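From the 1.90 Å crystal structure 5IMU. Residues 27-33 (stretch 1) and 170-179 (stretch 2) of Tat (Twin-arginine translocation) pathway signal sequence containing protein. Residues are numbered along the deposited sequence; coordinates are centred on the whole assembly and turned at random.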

# COMPACT_ATOMS: atom_id res chain seq x y z
N GLN A 27 -3.74 0.97 12.46
CA GLN A 27 -4.70 1.24 11.40
C GLN A 27 -5.17 -0.05 10.72
O GLN A 27 -6.33 -0.15 10.32
CB GLN A 27 -4.10 2.18 10.35
CG GLN A 27 -3.75 3.56 10.88
CD GLN A 27 -3.14 4.45 9.81
OE1 GLN A 27 -3.84 4.94 8.92
NE2 GLN A 27 -1.83 4.64 9.87
N GLU A 28 -4.28 -1.03 10.58
CA GLU A 28 -4.62 -2.32 9.98
C GLU A 28 -3.83 -3.42 10.68
O GLU A 28 -2.76 -3.83 10.21
CB GLU A 28 -4.36 -2.32 8.48
CG GLU A 28 -4.83 -3.60 7.82
CD GLU A 28 -6.24 -3.96 8.24
OE1 GLU A 28 -7.18 -3.32 7.73
OE2 GLU A 28 -6.42 -4.86 9.09
N PRO A 29 -4.34 -3.93 11.80
CA PRO A 29 -3.58 -4.93 12.58
C PRO A 29 -3.69 -6.35 12.06
O PRO A 29 -2.98 -7.23 12.56
CB PRO A 29 -4.20 -4.81 13.98
CG PRO A 29 -5.61 -4.39 13.72
CD PRO A 29 -5.58 -3.51 12.49
N ARG A 30 -4.55 -6.61 11.07
CA ARG A 30 -4.78 -7.97 10.60
C ARG A 30 -3.68 -8.48 9.69
O ARG A 30 -3.72 -9.66 9.30
CB ARG A 30 -6.13 -8.04 9.88
CG ARG A 30 -7.32 -7.72 10.79
CD ARG A 30 -8.63 -7.68 10.01
NE ARG A 30 -8.76 -6.46 9.22
CZ ARG A 30 -9.79 -6.19 8.43
NH1 ARG A 30 -10.79 -7.05 8.32
NH2 ARG A 30 -9.83 -5.05 7.75
N ILE A 31 -2.69 -7.65 9.33
CA ILE A 31 -1.58 -8.07 8.49
C ILE A 31 -0.27 -7.71 9.18
O ILE A 31 -0.23 -6.87 10.08
CB ILE A 31 -1.64 -7.42 7.09
CG1 ILE A 31 -1.45 -5.91 7.19
CG2 ILE A 31 -2.96 -7.75 6.40
CD1 ILE A 31 -1.63 -5.18 5.86
N SER A 32 0.80 -8.36 8.74
CA SER A 32 2.11 -8.17 9.36
C SER A 32 2.83 -6.97 8.75
O SER A 32 2.73 -6.72 7.54
CB SER A 32 2.97 -9.43 9.20
OG SER A 32 2.44 -10.50 9.97
N TRP A 33 3.56 -6.24 9.59
CA TRP A 33 4.30 -5.06 9.18
C TRP A 33 5.73 -5.14 9.69
O TRP A 33 6.02 -5.83 10.67
CB TRP A 33 3.67 -3.77 9.73
CG TRP A 33 2.26 -3.49 9.28
CD1 TRP A 33 1.11 -3.88 9.91
CD2 TRP A 33 1.86 -2.73 8.14
NE1 TRP A 33 0.02 -3.42 9.22
CE2 TRP A 33 0.45 -2.71 8.13
CE3 TRP A 33 2.55 -2.06 7.12
CZ2 TRP A 33 -0.28 -2.06 7.14
CZ3 TRP A 33 1.82 -1.41 6.14
CH2 TRP A 33 0.42 -1.41 6.15
N VAL A 170 -13.71 -5.60 -1.27
CA VAL A 170 -12.57 -6.44 -1.62
C VAL A 170 -11.48 -6.33 -0.56
O VAL A 170 -10.76 -7.30 -0.29
CB VAL A 170 -12.02 -6.10 -3.02
CG1 VAL A 170 -11.50 -4.67 -3.07
CG2 VAL A 170 -10.93 -7.08 -3.42
N LYS A 171 -11.36 -5.16 0.08
CA LYS A 171 -10.45 -5.04 1.22
C LYS A 171 -10.78 -6.06 2.29
O LYS A 171 -9.90 -6.76 2.81
CB LYS A 171 -10.52 -3.62 1.80
CG LYS A 171 -9.90 -3.50 3.19
CD LYS A 171 -9.86 -2.06 3.68
CE LYS A 171 -11.25 -1.53 4.02
NZ LYS A 171 -11.63 -1.81 5.44
N GLU A 172 -12.07 -6.17 2.64
CA GLU A 172 -12.47 -7.11 3.69
C GLU A 172 -12.36 -8.55 3.21
O GLU A 172 -11.99 -9.43 4.00
CB GLU A 172 -13.90 -6.79 4.14
CG GLU A 172 -14.00 -5.48 4.89
CD GLU A 172 -13.09 -5.46 6.10
OE1 GLU A 172 -13.32 -6.26 7.04
OE2 GLU A 172 -12.12 -4.67 6.12
N SER A 173 -12.68 -8.81 1.95
CA SER A 173 -12.50 -10.16 1.40
C SER A 173 -11.04 -10.59 1.51
O SER A 173 -10.74 -11.70 1.96
CB SER A 173 -12.97 -10.21 -0.05
OG SER A 173 -12.77 -11.49 -0.61
N VAL A 174 -10.12 -9.71 1.11
CA VAL A 174 -8.71 -10.07 1.09
C VAL A 174 -8.16 -10.23 2.50
O VAL A 174 -7.50 -11.22 2.83
CB VAL A 174 -7.91 -9.03 0.29
CG1 VAL A 174 -6.42 -9.14 0.60
CG2 VAL A 174 -8.15 -9.20 -1.19
N LEU A 175 -8.44 -9.25 3.37
CA LEU A 175 -7.84 -9.26 4.70
C LEU A 175 -8.41 -10.35 5.59
O LEU A 175 -7.74 -10.79 6.53
CB LEU A 175 -7.99 -7.89 5.36
CG LEU A 175 -7.25 -6.79 4.61
CD1 LEU A 175 -7.23 -5.50 5.39
CD2 LEU A 175 -5.83 -7.25 4.26
N LYS A 176 -9.63 -10.82 5.31
CA LYS A 176 -10.16 -11.96 6.05
C LYS A 176 -9.57 -13.28 5.55
O LYS A 176 -9.47 -14.24 6.32
CB LYS A 176 -11.69 -11.98 5.96
CG LYS A 176 -12.37 -10.88 6.78
CD LYS A 176 -13.86 -10.79 6.47
CE LYS A 176 -14.54 -9.73 7.33
NZ LYS A 176 -14.50 -10.06 8.78
N ALA A 177 -9.17 -13.34 4.28
CA ALA A 177 -8.56 -14.55 3.75
C ALA A 177 -7.07 -14.62 4.07
O ALA A 177 -6.50 -15.72 4.09
CB ALA A 177 -8.77 -14.63 2.23
N TYR A 178 -6.44 -13.47 4.31
CA TYR A 178 -5.03 -13.39 4.71
C TYR A 178 -4.74 -14.33 5.88
O TYR A 178 -5.55 -14.43 6.80
CB TYR A 178 -4.70 -11.93 5.08
CG TYR A 178 -3.27 -11.66 5.53
CD1 TYR A 178 -2.89 -11.86 6.85
CD2 TYR A 178 -2.33 -11.15 4.64
CE1 TYR A 178 -1.60 -11.59 7.27
CE2 TYR A 178 -1.03 -10.88 5.06
CZ TYR A 178 -0.68 -11.10 6.37
OH TYR A 178 0.61 -10.83 6.79
N PRO A 179 -3.59 -15.03 5.84
CA PRO A 179 -2.55 -14.93 4.82
C PRO A 179 -2.75 -15.85 3.61
O PRO A 179 -1.83 -15.97 2.79
CB PRO A 179 -1.29 -15.34 5.58
CG PRO A 179 -1.78 -16.32 6.59
CD PRO A 179 -3.19 -15.90 6.96
O HOH W 1 -11.71 -9.47 9.81
O HOH W 2 1.71 -12.99 8.84

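The contact between the two stretches, which buries 391 Å² summed over both sides, runs from a charged cluster around Arg30 to the single aromatic ring of Tyr178. Arg30 (111 Å²), Leu175 (81 Å²) and Tyr178 (72 Å²) have the most area covered; the apolar Ile31 and Leu175 are buried, and so is Glu28, whose charge is met by Arg30. Residues 170-177 are helical, whereas Glu28 to Ile31 form a type I β turn that carries Arg30 toward the helix.

The polar interactions centre on the Arg30 guanidinium. It meets the Glu172 carboxylate end-on in a bidentate salt bridge, with Arg30 NH1 2.9 Å from Glu172 OE1 and Arg30 NH2 2.8 Å from Glu172 OE2, both nearly linear. The group is also held from its own stretch: Arg30 NE lies 2.8 Å from Glu28 OE2, and Arg30 NH2 lies 3.2 Å from Glu28 OE1. Two carboxylates thus share the planar array of donors, an arrangement that the branched, multidentate guanidinium suits well. Lys171 adds a second positive charge, its NZ 3.0 Å from Glu172 OE2; this shared acceptor offsets the proximity of the like charges Lys171 NZ and Arg30 NH2, 4.4 Å apart. Leu175 covers one face of the guanidinium, leaving the edge free for hydrogen bonding.

Ile31 CG2 sits 3.6 Å from Leu175 CD2 and also forms a CH-π contact with Tyr178, 3.8 Å from the ring centroid and only 7° off the ring normal. The β-branched side chain therefore serves both neighbours through one methyl group. Tyr178, the first residue to leave helical geometry, directs its CA-to-CB bond toward stretch 1, and its t rotamer lays the ring against Ile31.

The phenol oxygen adds a polar anchor: Ser32 N donates to Tyr178 OH at 3.2 Å, tying the side chain to the opposing backbone. Water reinforces both ends of the contact, one molecule accepting from Arg30 NH1 and Lys176 NZ, another linking Ser32 OG and Tyr178 OH.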